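Local coordinates for protein probable tRNA pseudouridine synthase D (Methanosarcina mazei, PDB 1Z2Z) that probably converts uridine 13 of transfer RNAs to pseudouridine, as a member of the TruD family of pseudouridine synthases, at residues R27-F33 against D86-L90. Residues are numbered along the deposited sequence; the frame is centred on the assembly and turned at random.
Sequences RQEIEDF and DKRAL
Arg-27 reaches across to Asp-86, the predicted catalytic nucleophile, while Arg-88 runs the other way alongside Arg-27 and takes hold of its backbone. In the salt bridge, Arg-27 NH2 lies 2.9 Å from Asp-86 OD1. The hydrogen bond within it is weak. Asp-86 OD1 sits at the edge of the Arg-27 guanidinium, near its plane, with the two flat groups turned 71° apart. Bends at chi2 (96°) and chi3 of Arg-27 bring the guanidinium to the acid, with CZ over one face of the Phe-33 ring, though the closeness of arginine and ring in the model is doubtful. The ring in turn comes close to the same oxygen, with Phe-33 CE2 3.6 Å from Asp-86 OD1.

The Arg-88 chain is extended from CG to NE, and its methylenes slide past CB and CG of Arg-27. Its guanidinium grips a single carbonyl side-on: NE donates to Arg-27 O at 2.8 Å, in the carbonyl plane and on a lone pair, and NH2 donates to the same oxygen at 3.0 Å from a tilted position. Both bonds are bent, the one from NH2 to 131° at the hydrogen. Ile-30 crosses Arg-88 at about a right angle, its CD1 near the guanidinium and its CG2 against the Ala-89 backbone.

Beyond the inverse gamma turn centred on Arg-88, Leu-90 N donates to Phe-33 O over 3.1 Å, where strands 33-39 and 90-98 begin to pair in parallel. Ala-89 CB packs on Phe-33 CB at 3.8 Å beside this bond. Outside the two segments, Leu-90 also pairs through its backbone with Val-35, and Glu-31 forms a salt bridge with Arg-57.

With two donors converging on one carbonyl, Arg-88 ties the two loops together at the Arg-27 backbone; the position of the Arg-27 guanidinium beside Asp-86 OD1 is consistent with a role in placing the carboxylate of the predicted nucleophile, though through one weak bond.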
ATOM      1  N   ARG A  27     -17.060  -4.547   4.142  1.00 37.26           N
ATOM      2  CA  ARG A  27     -17.527  -5.077   2.875  1.00 38.25           C
ATOM      3  C   ARG A  27     -18.680  -6.053   3.078  1.00 39.46           C
ATOM      4  O   ARG A  27     -18.828  -7.018   2.322  1.00 38.20           O
ATOM      5  CB  ARG A  27     -16.395  -5.814   2.140  1.00 38.13           C
ATOM      6  CG  ARG A  27     -15.541  -4.978   1.189  1.00 36.75           C
ATOM      7  CD  ARG A  27     -14.282  -4.486   1.867  1.00 38.10           C
ATOM      8  NE  ARG A  27     -13.133  -4.370   0.960  1.00 38.17           N
ATOM      9  CZ  ARG A  27     -12.996  -3.450   0.005  1.00 38.90           C
ATOM     10  NH1 ARG A  27     -13.932  -2.543  -0.204  1.00 39.69           N
ATOM     11  NH2 ARG A  27     -11.904  -3.417  -0.738  1.00 40.31           N
ATOM     12  N   GLN A  28     -19.490  -5.827   4.104  1.00 41.03           N
ATOM     13  CA  GLN A  28     -20.603  -6.734   4.330  1.00 41.57           C
ATOM     14  C   GLN A  28     -21.628  -6.481   3.232  1.00 41.65           C
ATOM     15  O   GLN A  28     -22.306  -7.397   2.767  1.00 41.80           O
ATOM     16  CB  GLN A  28     -21.242  -6.513   5.700  1.00 42.39           C
ATOM     17  CG  GLN A  28     -21.751  -7.826   6.297  1.00 43.82           C
ATOM     18  CD  GLN A  28     -22.803  -7.631   7.361  1.00 43.75           C
ATOM     19  OE1 GLN A  28     -22.580  -6.944   8.357  1.00 42.96           O
ATOM     20  NE2 GLN A  28     -23.963  -8.242   7.155  1.00 45.11           N
ATOM     21  N   GLU A  29     -21.718  -5.224   2.813  1.00 40.95           N
ATOM     22  CA  GLU A  29     -22.629  -4.822   1.757  1.00 39.80           C
ATOM     23  C   GLU A  29     -21.928  -3.883   0.792  1.00 38.37           C
ATOM     24  O   GLU A  29     -21.331  -2.899   1.208  1.00 38.97           O
ATOM     25  CB  GLU A  29     -23.858  -4.154   2.365  1.00 40.58           C
ATOM     26  CG  GLU A  29     -24.728  -5.166   3.043  1.00 40.88           C
ATOM     27  CD  GLU A  29     -25.120  -6.251   2.080  1.00 43.75           C
ATOM     28  OE1 GLU A  29     -25.379  -7.406   2.525  1.00 41.82           O
ATOM     29  OE2 GLU A  29     -25.174  -5.929   0.860  1.00 45.33           O
ATOM     30  N   ILE A  30     -22.006  -4.194  -0.498  1.00 37.18           N
ATOM     31  CA  ILE A  30     -21.359  -3.384  -1.517  1.00 35.85           C
ATOM     32  C   ILE A  30     -21.328  -1.912  -1.099  1.00 35.75           C
ATOM     33  O   ILE A  30     -20.261  -1.325  -1.024  1.00 35.73           O
ATOM     34  CB  ILE A  30     -22.073  -3.540  -2.878  1.00 35.94           C
ATOM     35  CG1 ILE A  30     -22.405  -5.018  -3.128  1.00 37.99           C
ATOM     36  CG2 ILE A  30     -21.186  -3.038  -3.995  1.00 35.45           C
ATOM     37  CD1 ILE A  30     -21.202  -5.942  -3.226  1.00 37.15           C
ATOM     38  N   GLU A  31     -22.471  -1.318  -0.784  1.00 35.00           N
ATOM     39  CA  GLU A  31     -22.453   0.084  -0.390  1.00 36.28           C
ATOM     40  C   GLU A  31     -21.675   0.394   0.910  1.00 35.79           C
ATOM     41  O   GLU A  31     -21.567   1.554   1.301  1.00 34.78           O
ATOM     42  CB  GLU A  31     -23.881   0.637  -0.266  1.00 37.76           C
ATOM     43  CG  GLU A  31     -24.625   0.846  -1.589  1.00 40.77           C
ATOM     44  CD  GLU A  31     -24.959  -0.462  -2.299  1.00 44.67           C
ATOM     45  OE1 GLU A  31     -25.015  -1.518  -1.618  1.00 44.10           O
ATOM     46  OE2 GLU A  31     -25.180  -0.429  -3.537  1.00 44.58           O
ATOM     47  N   ASP A  32     -21.130  -0.616   1.580  1.00 35.03           N
ATOM     48  CA  ASP A  32     -20.394  -0.365   2.821  1.00 35.89           C
ATOM     49  C   ASP A  32     -18.976   0.135   2.579  1.00 36.84           C
ATOM     50  O   ASP A  32     -18.206   0.367   3.523  1.00 36.78           O
ATOM     51  CB  ASP A  32     -20.340  -1.621   3.695  1.00 36.40           C
ATOM     52  CG  ASP A  32     -21.606  -1.815   4.522  1.00 37.83           C
ATOM     53  OD1 ASP A  32     -21.674  -2.817   5.263  1.00 35.73           O
ATOM     54  OD2 ASP A  32     -22.524  -0.966   4.428  1.00 38.49           O
ATOM     55  N   PHE A  33     -18.633   0.301   1.308  1.00 36.01           N
ATOM     56  CA  PHE A  33     -17.310   0.781   0.939  1.00 34.72           C
ATOM     57  C   PHE A  33     -17.427   1.696  -0.265  1.00 32.57           C
ATOM     58  O   PHE A  33     -17.287   1.251  -1.400  1.00 32.55           O
ATOM     59  CB  PHE A  33     -16.386  -0.390   0.600  1.00 33.90           C
ATOM     60  CG  PHE A  33     -14.942  -0.109   0.887  1.00 34.97           C
ATOM     61  CD1 PHE A  33     -14.375  -0.492   2.097  1.00 36.27           C
ATOM     62  CD2 PHE A  33     -14.162   0.585  -0.024  1.00 36.15           C
ATOM     63  CE1 PHE A  33     -13.054  -0.185   2.397  1.00 36.42           C
ATOM     64  CE2 PHE A  33     -12.839   0.899   0.267  1.00 37.72           C
ATOM     65  CZ  PHE A  33     -12.285   0.512   1.481  1.00 38.41           C
ATOM     66  N   ASP A  86     -11.488  -0.550  -6.035  1.00 28.62           N
ATOM     67  CA  ASP A  86     -11.893  -1.864  -5.518  1.00 29.86           C
ATOM     68  C   ASP A  86     -13.155  -2.408  -6.184  1.00 29.48           C
ATOM     69  O   ASP A  86     -14.137  -1.688  -6.388  1.00 28.44           O
ATOM     70  CB  ASP A  86     -12.157  -1.785  -4.005  1.00 32.58           C
ATOM     71  CG  ASP A  86     -10.888  -1.674  -3.175  1.00 34.81           C
ATOM     72  OD1 ASP A  86     -10.967  -1.076  -2.072  1.00 35.41           O
ATOM     73  OD2 ASP A  86      -9.831  -2.191  -3.606  1.00 36.25           O
ATOM     74  N   LYS A  87     -13.102  -3.698  -6.498  1.00 28.52           N
ATOM     75  CA  LYS A  87     -14.203  -4.428  -7.101  1.00 26.77           C
ATOM     76  C   LYS A  87     -15.370  -4.452  -6.092  1.00 27.26           C
ATOM     77  O   LYS A  87     -16.409  -3.816  -6.320  1.00 26.55           O
ATOM     78  CB  LYS A  87     -13.707  -5.841  -7.480  1.00 26.69           C
ATOM     79  CG  LYS A  87     -14.608  -7.042  -7.180  1.00 28.89           C
ATOM     80  CD  LYS A  87     -15.905  -7.048  -7.984  1.00 29.23           C
ATOM     81  CE  LYS A  87     -16.577  -8.411  -7.945  1.00 24.61           C
ATOM     82  NZ  LYS A  87     -15.830  -9.362  -8.790  1.00 23.69           N
ATOM     83  N   ARG A  88     -15.192  -5.134  -4.962  1.00 25.57           N
ATOM     84  CA  ARG A  88     -16.254  -5.191  -3.964  1.00 24.81           C
ATOM     85  C   ARG A  88     -16.532  -3.841  -3.330  1.00 22.64           C
ATOM     86  O   ARG A  88     -16.195  -3.625  -2.166  1.00 24.33           O
ATOM     87  CB  ARG A  88     -15.931  -6.198  -2.850  1.00 27.59           C
ATOM     88  CG  ARG A  88     -17.130  -6.455  -1.918  1.00 31.21           C
ATOM     89  CD  ARG A  88     -17.017  -7.754  -1.108  1.00 35.57           C
ATOM     90  NE  ARG A  88     -18.182  -7.977  -0.241  1.00 37.94           N
ATOM     91  CZ  ARG A  88     -19.413  -8.262  -0.673  1.00 37.17           C
ATOM     92  NH1 ARG A  88     -19.660  -8.368  -1.971  1.00 35.57           N
ATOM     93  NH2 ARG A  88     -20.399  -8.433   0.194  1.00 35.56           N
ATOM     94  N   ALA A  89     -17.163  -2.936  -4.069  1.00 19.09           N
ATOM     95  CA  ALA A  89     -17.456  -1.617  -3.518  1.00 18.13           C
ATOM     96  C   ALA A  89     -18.217  -0.760  -4.505  1.00 19.10           C
ATOM     97  O   ALA A  89     -18.367  -1.126  -5.665  1.00 24.03           O
ATOM     98  CB  ALA A  89     -16.162  -0.923  -3.143  1.00 14.30           C
ATOM     99  N   LEU A  90     -18.720   0.373  -4.045  1.00 18.08           N
ATOM    100  CA  LEU A  90     -19.416   1.273  -4.942  1.00 17.84           C
ATOM    101  C   LEU A  90     -18.423   2.392  -5.216  1.00 18.81           C
ATOM    102  O   LEU A  90     -18.147   3.237  -4.356  1.00 18.05           O
ATOM    103  CB  LEU A  90     -20.690   1.818  -4.305  1.00 18.02           C
ATOM    104  CG  LEU A  90     -21.335   2.953  -5.105  1.00 17.46           C
ATOM    105  CD1 LEU A  90     -21.619   2.511  -6.518  1.00 15.33           C
ATOM    106  CD2 LEU A  90     -22.582   3.421  -4.403  1.00 16.21           C
TER